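Local coordinates for 2-oxo-1,2-dihydroquinoline 8-monooxygenase, oxygenase component (Pseudomonas putida, PDB 1Z02), which serves as the oxygenase component of a Rieske-type monooxygenase that hydroxylates 2-oxo-1,2-dihydroquinoline at carbon 8, using a [2Fe-2S] cluster and a mononuclear iron, at residues I16-Q27 with G381-A389; W38-L48 with G60-I68. All coordinates share one frame; numbering follows the deposited sequence.

Overall arrangement
Contact 1 ties the N-terminal end of the modelled chain, residues 16-27, to residues 381-389, at the end of helix 380-384. Contact 2, between 38-48 and 60-68, lies largely within the Rieske domain and joins strand 43-49 to the hairpin of strands 58-63 and 66-73. Along the chain contact 2 is nested inside the loop closed by contact 1. They lie about 31 Å apart between centres and about 9 Å between nearest atoms. Contact 1 thus brings the N-terminal arm back, across most of the sequence, to the ring-hydroxylase region beside a second subunit, whereas contact 2 joins two sheets locally and is buried, its centre about 10 Å from that of the chain.

Contact 1 of 2, residues I16-Q27 with G381-A389; sequences ISDARANNAKTQ and GWDDEQLVA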
loop_
_atom_site.group_PDB
_atom_site.type_symbol
_atom_site.label_atom_id
_atom_site.label_comp_id
_atom_site.label_asym_id
_atom_site.label_seq_id
_atom_site.Cartn_x
_atom_site.Cartn_y
_atom_site.Cartn_z
ATOM N N ILE A 16 6.061 31.054 8.179
ATOM C CA ILE A 16 7.535 30.862 8.294
ATOM C C ILE A 16 8.207 32.165 8.714
ATOM O O ILE A 16 8.076 33.192 8.050
ATOM C CB ILE A 16 8.115 30.356 6.956
ATOM C CG1 ILE A 16 7.438 29.034 6.599
ATOM C CG2 ILE A 16 9.626 30.171 7.058
ATOM C CD1 ILE A 16 7.934 28.411 5.332
ATOM N N SER A 17 8.932 32.108 9.826
ATOM C CA SER A 17 9.606 33.276 10.382
ATOM C C SER A 17 11.006 33.546 9.828
ATOM O O SER A 17 11.782 32.622 9.576
ATOM C CB SER A 17 9.673 33.141 11.911
ATOM O OG SER A 17 10.559 34.094 12.476
ATOM N N ASP A 18 11.319 34.828 9.656
ATOM C CA ASP A 18 12.618 35.262 9.151
ATOM C C ASP A 18 13.697 35.073 10.205
ATOM O O ASP A 18 14.882 35.265 9.937
ATOM C CB ASP A 18 12.561 36.741 8.770
ATOM C CG ASP A 18 11.706 36.996 7.547
ATOM O OD1 ASP A 18 12.257 37.104 6.440
ATOM O OD2 ASP A 18 10.474 37.079 7.680
ATOM N N ALA A 19 13.282 34.699 11.411
ATOM C CA ALA A 19 14.223 34.489 12.507
ATOM C C ALA A 19 14.814 33.075 12.548
ATOM O O ALA A 19 15.701 32.794 13.356
ATOM C CB ALA A 19 13.546 34.800 13.817
ATOM N N ARG A 20 14.328 32.186 11.682
ATOM C CA ARG A 20 14.836 30.819 11.655
ATOM C C ARG A 20 16.278 30.768 11.159
ATOM O O ARG A 20 16.714 31.622 10.384
ATOM C CB ARG A 20 13.943 29.927 10.781
ATOM C CG ARG A 20 13.913 30.275 9.305
ATOM C CD ARG A 20 13.036 29.288 8.553
ATOM N NE ARG A 20 12.983 29.565 7.119
ATOM C CZ ARG A 20 12.447 28.737 6.228
ATOM N NH1 ARG A 20 11.922 27.586 6.631
ATOM N NH2 ARG A 20 12.458 29.047 4.936
ATOM N N ALA A 21 17.010 29.761 11.612
ATOM C CA ALA A 21 18.404 29.593 11.233
ATOM C C ALA A 21 18.600 29.169 9.784
ATOM O O ALA A 21 19.592 29.552 9.160
ATOM C CB ALA A 21 19.076 28.593 12.165
ATOM N N ASN A 22 17.669 28.380 9.249
ATOM C CA ASN A 22 17.785 27.921 7.871
ATOM C C ASN A 22 17.203 28.894 6.852
ATOM O O ASN A 22 16.146 28.648 6.271
ATOM C CB ASN A 22 17.145 26.530 7.689
ATOM C CG ASN A 22 15.667 26.491 8.048
ATOM O OD1 ASN A 22 14.901 25.725 7.459
ATOM N ND2 ASN A 22 15.264 27.291 9.027
ATOM N N ASN A 23 17.902 30.004 6.642
ATOM C CA ASN A 23 17.478 31.008 5.674
ATOM C C ASN A 23 17.825 30.514 4.266
ATOM O O ASN A 23 18.536 29.517 4.112
ATOM C CB ASN A 23 18.169 32.341 5.972
ATOM C CG ASN A 23 19.681 32.204 6.116
ATOM O OD1 ASN A 23 20.297 32.879 6.940
ATOM N ND2 ASN A 23 20.283 31.342 5.312
ATOM N N ALA A 24 17.324 31.208 3.246
ATOM C CA ALA A 24 17.552 30.812 1.861
ATOM C C ALA A 24 19.012 30.592 1.511
ATOM O O ALA A 24 19.352 29.642 0.807
ATOM C CB ALA A 24 16.949 31.838 0.922
ATOM N N LYS A 25 19.878 31.476 1.989
ATOM C CA LYS A 25 21.303 31.356 1.702
ATOM C C LYS A 25 21.847 30.051 2.279
ATOM O O LYS A 25 22.594 29.325 1.617
ATOM C CB LYS A 25 22.065 32.542 2.300
ATOM C CG LYS A 25 23.403 32.822 1.610
ATOM C CD LYS A 25 24.455 31.745 1.871
ATOM C CE LYS A 25 25.369 32.124 3.028
ATOM N NZ LYS A 25 24.689 32.121 4.348
ATOM N N THR A 26 21.463 29.761 3.517
ATOM C CA THR A 26 21.897 28.553 4.199
ATOM C C THR A 26 21.386 27.277 3.543
ATOM O O THR A 26 22.140 26.318 3.387
ATOM C CB THR A 26 21.449 28.582 5.662
ATOM O OG1 THR A 26 22.087 29.682 6.323
ATOM C CG2 THR A 26 21.806 27.273 6.373
ATOM N N GLN A 27 20.112 27.262 3.158
ATOM C CA GLN A 27 19.537 26.075 2.529
ATOM C C GLN A 27 20.193 25.761 1.190
ATOM O O GLN A 27 20.314 24.591 0.805
ATOM C CB GLN A 27 18.028 26.244 2.326
ATOM C CG GLN A 27 17.277 26.561 3.607
ATOM C CD GLN A 27 15.782 26.339 3.496
ATOM O OE1 GLN A 27 15.012 26.849 4.315
ATOM N NE2 GLN A 27 15.360 25.562 2.499
ATOM N N GLY A 381 9.135 19.424 4.587
ATOM C CA GLY A 381 10.068 19.681 5.674
ATOM C C GLY A 381 11.431 20.252 5.331
ATOM O O GLY A 381 11.958 21.095 6.067
ATOM N N TRP A 382 12.017 19.799 4.229
ATOM C CA TRP A 382 13.331 20.283 3.823
ATOM C C TRP A 382 13.350 21.780 3.494
ATOM O O TRP A 382 14.414 22.417 3.464
ATOM C CB TRP A 382 13.835 19.449 2.638
ATOM C CG TRP A 382 13.994 18.002 3.000
ATOM C CD1 TRP A 382 13.249 16.950 2.542
ATOM C CD2 TRP A 382 14.938 17.450 3.927
ATOM N NE1 TRP A 382 13.676 15.778 3.121
ATOM C CE2 TRP A 382 14.716 16.055 3.971
ATOM C CE3 TRP A 382 15.961 17.997 4.716
ATOM C CZ2 TRP A 382 15.468 15.201 4.783
ATOM C CZ3 TRP A 382 16.710 17.145 5.525
ATOM C CH2 TRP A 382 16.461 15.761 5.546
ATOM N N ASP A 383 12.171 22.348 3.271
ATOM C CA ASP A 383 12.064 23.766 2.963
ATOM C C ASP A 383 11.394 24.541 4.083
ATOM O O ASP A 383 11.831 25.640 4.421
ATOM C CB ASP A 383 11.234 24.008 1.700
ATOM C CG ASP A 383 11.913 23.540 0.441
ATOM O OD1 ASP A 383 11.263 23.627 -0.614
ATOM O OD2 ASP A 383 13.072 23.088 0.487
ATOM N N ASP A 384 10.331 23.968 4.648
ATOM C CA ASP A 384 9.547 24.634 5.696
ATOM C C ASP A 384 9.944 24.423 7.157
ATOM O O ASP A 384 9.384 25.065 8.052
ATOM C CB ASP A 384 8.066 24.283 5.532
ATOM C CG ASP A 384 7.478 24.833 4.244
ATOM O OD1 ASP A 384 6.290 24.560 3.958
ATOM O OD2 ASP A 384 8.206 25.540 3.515
ATOM N N GLU A 385 10.883 23.522 7.418
ATOM C CA GLU A 385 11.321 23.311 8.791
ATOM C C GLU A 385 11.838 24.668 9.294
ATOM O O GLU A 385 12.369 25.467 8.512
ATOM C CB GLU A 385 12.447 22.276 8.822
ATOM C CG GLU A 385 13.732 22.752 8.154
ATOM C CD GLU A 385 14.787 21.665 8.052
ATOM O OE1 GLU A 385 14.694 20.651 8.791
ATOM O OE2 GLU A 385 15.719 21.832 7.228
ATOM N N GLN A 386 11.668 24.954 10.582
ATOM C CA GLN A 386 12.169 26.220 11.121
ATOM C C GLN A 386 13.234 25.924 12.164
ATOM O O GLN A 386 12.944 25.793 13.348
ATOM C CB GLN A 386 11.020 27.046 11.711
ATOM C CG GLN A 386 10.002 27.426 10.642
ATOM C CD GLN A 386 9.029 28.499 11.074
ATOM O OE1 GLN A 386 9.422 29.599 11.454
ATOM N NE2 GLN A 386 7.748 28.191 11.000
ATOM N N LEU A 387 14.473 25.804 11.696
ATOM C CA LEU A 387 15.602 25.495 12.565
ATOM C C LEU A 387 16.024 26.689 13.406
ATOM O O LEU A 387 15.733 27.838 13.065
ATOM C CB LEU A 387 16.782 24.989 11.726
ATOM C CG LEU A 387 16.439 23.816 10.790
ATOM C CD1 LEU A 387 17.700 23.347 10.050
ATOM C CD2 LEU A 387 15.814 22.685 11.587
ATOM N N VAL A 388 16.722 26.411 14.505
ATOM C CA VAL A 388 17.165 27.463 15.411
ATOM C C VAL A 388 18.657 27.385 15.718
ATOM O O VAL A 388 19.382 26.591 15.121
ATOM C CB VAL A 388 16.374 27.406 16.726
ATOM C CG1 VAL A 388 14.924 27.790 16.477
ATOM C CG2 VAL A 388 16.441 26.004 17.302
ATOM N N ALA A 389 19.101 28.204 16.666
ATOM C CA ALA A 389 20.513 28.274 17.043
ATOM C C ALA A 389 21.178 26.931 17.301
ATOM O O ALA A 389 22.302 26.699 16.853
ATOM C CB ALA A 389 20.680 29.175 18.270
HETATM O O HOH W 1 10.770 27.770 2.902
#
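A helix C-terminus meets the N-terminal arm of the chain here, in a Rieske oxygenase whose residues 381-389 belong to the ring-hydroxylase region, beside a neighbouring subunit. Arg20 of the arm reaches the end of helix 380-384. Its NH1 gives a hydrogen bond to Asp383 O, in the last turn, at 2.9 Å, in the carbonyl plane and on a lone pair, and a weak one to Glu385 O, the carbonyl of the first residue beyond the helix, also 2.9 Å away. Although CG stands between the backbone N and the carbonyl carbon (chi1 65°), the chain beyond is extended, and this carries the guanidinium across to the helix end. A positive charge suits that place, since the helix dipole probably makes Asp383 O more negative. Ile16 CG2 lies over the centre of one guanidinium face, while its CD1 rests against Asp384 OD2.

Farther along, Gln386 uses its long side chain to act on the arm's backbone: Ser17 N donates to Gln386 OE1 at 3.0 Å, nearly straight at 171° but from above the amide carbonyl plane. The Ser17 hydroxyl has other work, accepting from Ala19 N in an ST turn and bonding to Thr133 of the second subunit. Ala21 is small enough for the chains to draw close, and its N donates to Leu387 O at 2.7 Å; CB of Ala21 sits 4.3 Å from Leu387 CB. The Glu385 carboxylate has its partners in Tyr376 and Arg398, and that of Asp383 in Lys34; Arg20 is held here by backbone carbonyls. A water completes the link, accepting from Arg20 NH2 at 2.9 Å and donating to Asp383 O at 2.8 Å.

Contact 2 of 2, residues W38-L48 with G60-I68; sequences WGFINHWYPAL and GIQICGVPI
Tyr45 presents one ring face to Ile63, whose CG2 sits 4.2 Å from the ring centroid, only 24° off the normal: a CH-pi contact. The two side chains slide past each other in opposite directions, and Ile63 CG2, anti to its own backbone N (the CG1 torsion, chi1, is -63°), is the branch laid over the ring. Cys64 comes to the same ring obliquely, its SG 4.6 Å from the centroid in a sulfur-aromatic contact; the sulfur also approaches Tyr45 OH to 3.7 Å. The phenol is fixed at its far end, where OH donates to Phe40 O at 2.7 Å, in the carbonyl plane and on a lone pair. A tyrosine therefore suits this place twice over, offering a broad apolar face and a hydroxyl for a buried carbonyl.

Farther along the strand the surfaces are aliphatic. Ile61 sends CD1 against Ala47 CB at 3.5 Å, and its CG2 branch meets Leu48 CD2 at an oblique angle; the small alanine lets the isoleucine come this close. Across from the turn, Gly39 passes close to Cys64 at a positive phi (104°) that suits glycine, and the Trp38 indole points its edge at Gly65 CA. Trp38 O accepts no hydrogen bond in the model and takes a CA-H...O contact from Cys64 CA at 3.4 Å instead.

No hydrogen bond joins the two segments, whose strands 43-48 and 60-63 have axes 8.5 Å apart. Packing of one antiparallel sheet's edge strand on another's hairpin, closed by a type I' turn, is consistent with the beta-sandwich build of Rieske domains; here strand 313-320 of the ring-hydroxylase region also packs against Tyr45 and Ile63, through Val319.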
loop_
_atom_site.group_PDB
_atom_site.type_symbol
_atom_site.label_atom_id
_atom_site.label_comp_id
_atom_site.label_asym_id
_atom_site.label_seq_id
_atom_site.Cartn_x
_atom_site.Cartn_y
_atom_site.Cartn_z
ATOM N N TRP A 38 17.823 8.709 -1.465
ATOM C CA TRP A 38 18.221 7.307 -1.590
ATOM C C TRP A 38 19.585 7.008 -0.987
ATOM O O TRP A 38 20.023 5.859 -0.959
ATOM C CB TRP A 38 18.198 6.880 -3.058
ATOM C CG TRP A 38 16.814 6.722 -3.589
ATOM C CD1 TRP A 38 15.983 7.708 -4.038
ATOM C CD2 TRP A 38 16.078 5.499 -3.691
ATOM N NE1 TRP A 38 14.776 7.176 -4.417
ATOM C CE2 TRP A 38 14.807 5.821 -4.216
ATOM C CE3 TRP A 38 16.371 4.164 -3.393
ATOM C CZ2 TRP A 38 13.827 4.851 -4.447
ATOM C CZ3 TRP A 38 15.394 3.199 -3.621
ATOM C CH2 TRP A 38 14.140 3.549 -4.145
ATOM N N GLY A 39 20.250 8.053 -0.502
ATOM C CA GLY A 39 21.555 7.889 0.119
ATOM C C GLY A 39 22.754 8.305 -0.720
ATOM O O GLY A 39 22.641 8.555 -1.924
ATOM N N PHE A 40 23.911 8.384 -0.064
ATOM C CA PHE A 40 25.159 8.745 -0.732
ATOM C C PHE A 40 25.803 7.442 -1.188
ATOM O O PHE A 40 26.068 6.554 -0.374
ATOM C CB PHE A 40 26.082 9.497 0.234
ATOM C CG PHE A 40 25.605 10.888 0.573
ATOM C CD1 PHE A 40 25.463 11.287 1.895
ATOM C CD2 PHE A 40 25.300 11.803 -0.436
ATOM C CE1 PHE A 40 25.030 12.569 2.211
ATOM C CE2 PHE A 40 24.864 13.095 -0.120
ATOM C CZ PHE A 40 24.728 13.475 1.203
ATOM N N ILE A 41 26.032 7.313 -2.490
ATOM C CA ILE A 41 26.618 6.097 -3.021
ATOM C C ILE A 41 28.129 6.262 -3.156
ATOM O O ILE A 41 28.639 7.381 -3.103
ATOM C CB ILE A 41 25.964 5.737 -4.379
ATOM C CG1 ILE A 41 26.214 4.263 -4.705
ATOM C CG2 ILE A 41 26.484 6.651 -5.474
ATOM C CD1 ILE A 41 25.378 3.747 -5.856
ATOM N N ASN A 42 28.833 5.147 -3.327
ATOM C CA ASN A 42 30.286 5.133 -3.432
ATOM C C ASN A 42 30.867 5.414 -2.049
ATOM O O ASN A 42 31.764 6.247 -1.898
ATOM C CB ASN A 42 30.774 6.185 -4.434
ATOM C CG ASN A 42 30.303 5.902 -5.844
ATOM O OD1 ASN A 42 30.131 6.813 -6.647
ATOM N ND2 ASN A 42 30.104 4.633 -6.155
ATOM N N HIS A 43 30.334 4.710 -1.050
ATOM C CA HIS A 43 30.765 4.830 0.343
ATOM C C HIS A 43 30.729 3.458 1.011
ATOM O O HIS A 43 30.070 2.541 0.514
ATOM C CB HIS A 43 29.847 5.785 1.124
ATOM C CG HIS A 43 30.199 7.233 0.972
ATOM N ND1 HIS A 43 29.626 8.048 0.017
ATOM C CD2 HIS A 43 31.053 8.019 1.667
ATOM C CE1 HIS A 43 30.110 9.271 0.134
ATOM N NE2 HIS A 43 30.979 9.281 1.130
ATOM N N TRP A 44 31.443 3.316 2.127
ATOM C CA TRP A 44 31.467 2.053 2.864
ATOM C C TRP A 44 30.299 2.028 3.844
ATOM O O TRP A 44 29.991 3.038 4.478
ATOM C CB TRP A 44 32.779 1.877 3.657
ATOM C CG TRP A 44 34.000 1.571 2.830
ATOM C CD1 TRP A 44 34.888 2.467 2.307
ATOM C CD2 TRP A 44 34.468 0.271 2.440
ATOM N NE1 TRP A 44 35.880 1.806 1.613
ATOM C CE2 TRP A 44 35.644 0.459 1.677
ATOM C CE3 TRP A 44 34.004 -1.034 2.655
ATOM C CZ2 TRP A 44 36.366 -0.611 1.137
ATOM C CZ3 TRP A 44 34.723 -2.099 2.117
ATOM C CH2 TRP A 44 35.889 -1.877 1.363
ATOM N N TYR A 45 29.654 0.871 3.963
ATOM C CA TYR A 45 28.532 0.696 4.886
ATOM C C TYR A 45 28.622 -0.681 5.523
ATOM O O TYR A 45 29.185 -1.603 4.936
ATOM C CB TYR A 45 27.181 0.757 4.159
ATOM C CG TYR A 45 26.774 2.107 3.635
ATOM C CD1 TYR A 45 27.018 2.463 2.312
ATOM C CD2 TYR A 45 26.129 3.030 4.463
ATOM C CE1 TYR A 45 26.630 3.703 1.822
ATOM C CE2 TYR A 45 25.738 4.276 3.984
ATOM C CZ TYR A 45 25.992 4.607 2.660
ATOM O OH TYR A 45 25.622 5.840 2.170
ATOM N N PRO A 46 28.073 -0.837 6.736
ATOM C CA PRO A 46 28.105 -2.145 7.391
ATOM C C PRO A 46 27.005 -2.963 6.699
ATOM O O PRO A 46 25.897 -2.460 6.475
ATOM C CB PRO A 46 27.781 -1.801 8.845
ATOM C CG PRO A 46 26.871 -0.622 8.718
ATOM C CD PRO A 46 27.556 0.200 7.652
ATOM N N ALA A 47 27.314 -4.197 6.321
ATOM C CA ALA A 47 26.334 -5.039 5.642
ATOM C C ALA A 47 25.707 -6.080 6.561
ATOM O O ALA A 47 24.480 -6.240 6.604
ATOM C CB ALA A 47 26.986 -5.738 4.438
ATOM N N LEU A 48 26.555 -6.800 7.286
ATOM C CA LEU A 48 26.088 -7.852 8.185
ATOM C C LEU A 48 27.127 -8.099 9.259
ATOM O O LEU A 48 28.290 -7.754 9.083
ATOM C CB LEU A 48 25.893 -9.163 7.406
ATOM C CG LEU A 48 24.827 -9.273 6.315
ATOM C CD1 LEU A 48 25.076 -10.516 5.483
ATOM C CD2 LEU A 48 23.450 -9.311 6.947
ATOM N N GLY A 60 21.138 -12.044 1.004
ATOM C CA GLY A 60 20.867 -10.857 0.213
ATOM C C GLY A 60 20.399 -9.698 1.077
ATOM O O GLY A 60 19.659 -9.896 2.050
ATOM N N ILE A 61 20.843 -8.490 0.731
ATOM C CA ILE A 61 20.475 -7.260 1.437
ATOM C C ILE A 61 20.241 -6.163 0.399
ATOM O O ILE A 61 20.288 -6.413 -0.812
ATOM C CB ILE A 61 21.605 -6.786 2.397
ATOM C CG1 ILE A 61 22.886 -6.514 1.605
ATOM C CG2 ILE A 61 21.860 -7.833 3.453
ATOM C CD1 ILE A 61 24.064 -6.098 2.472
ATOM N N GLN A 62 19.977 -4.952 0.870
ATOM C CA GLN A 62 19.772 -3.821 -0.030
ATOM C C GLN A 62 20.262 -2.553 0.659
ATOM O O GLN A 62 19.844 -2.243 1.777
ATOM C CB GLN A 62 18.286 -3.669 -0.415
ATOM C CG GLN A 62 18.082 -2.717 -1.596
ATOM C CD GLN A 62 16.636 -2.568 -2.034
ATOM O OE1 GLN A 62 16.370 -2.079 -3.127
ATOM N NE2 GLN A 62 15.699 -2.966 -1.186
ATOM N N ILE A 63 21.158 -1.834 -0.017
ATOM C CA ILE A 63 21.736 -0.599 0.499
ATOM C C ILE A 63 21.761 0.458 -0.604
ATOM O O ILE A 63 22.188 0.183 -1.726
ATOM C CB ILE A 63 23.182 -0.826 1.019
ATOM C CG1 ILE A 63 23.165 -1.812 2.194
ATOM C CG2 ILE A 63 23.787 0.512 1.457
ATOM C CD1 ILE A 63 24.552 -2.236 2.655
ATOM N N CYS A 64 21.312 1.668 -0.283
ATOM C CA CYS A 64 21.235 2.750 -1.262
ATOM C C CYS A 64 20.441 2.320 -2.491
ATOM O O CYS A 64 20.746 2.732 -3.611
ATOM C CB CYS A 64 22.626 3.219 -1.690
ATOM S SG CYS A 64 23.506 4.176 -0.402
ATOM N N GLY A 65 19.427 1.487 -2.267
ATOM C CA GLY A 65 18.596 1.003 -3.355
ATOM C C GLY A 65 19.231 -0.114 -4.182
ATOM O O GLY A 65 18.582 -0.700 -5.050
ATOM N N VAL A 66 20.498 -0.416 -3.906
ATOM C CA VAL A 66 21.227 -1.450 -4.632
ATOM C C VAL A 66 21.124 -2.821 -3.970
ATOM O O VAL A 66 21.516 -3.004 -2.816
ATOM C CB VAL A 66 22.732 -1.103 -4.735
ATOM C CG1 VAL A 66 23.449 -2.158 -5.555
ATOM C CG2 VAL A 66 22.910 0.270 -5.352
ATOM N N PRO A 67 20.565 -3.799 -4.691
ATOM C CA PRO A 67 20.427 -5.160 -4.168
ATOM C C PRO A 67 21.807 -5.837 -4.184
ATOM O O PRO A 67 22.491 -5.867 -5.215
ATOM C CB PRO A 67 19.428 -5.801 -5.131
ATOM C CG PRO A 67 19.673 -5.082 -6.409
ATOM C CD PRO A 67 19.892 -3.653 -5.993
ATOM N N ILE A 68 22.208 -6.373 -3.038
ATOM C CA ILE A 68 23.515 -7.009 -2.897
ATOM C C ILE A 68 23.413 -8.400 -2.276
ATOM O O ILE A 68 22.662 -8.614 -1.331
ATOM C CB ILE A 68 24.423 -6.146 -1.987
ATOM C CG1 ILE A 68 24.609 -4.756 -2.604
ATOM C CG2 ILE A 68 25.774 -6.819 -1.798
ATOM C CD1 ILE A 68 25.295 -3.726 -1.690
#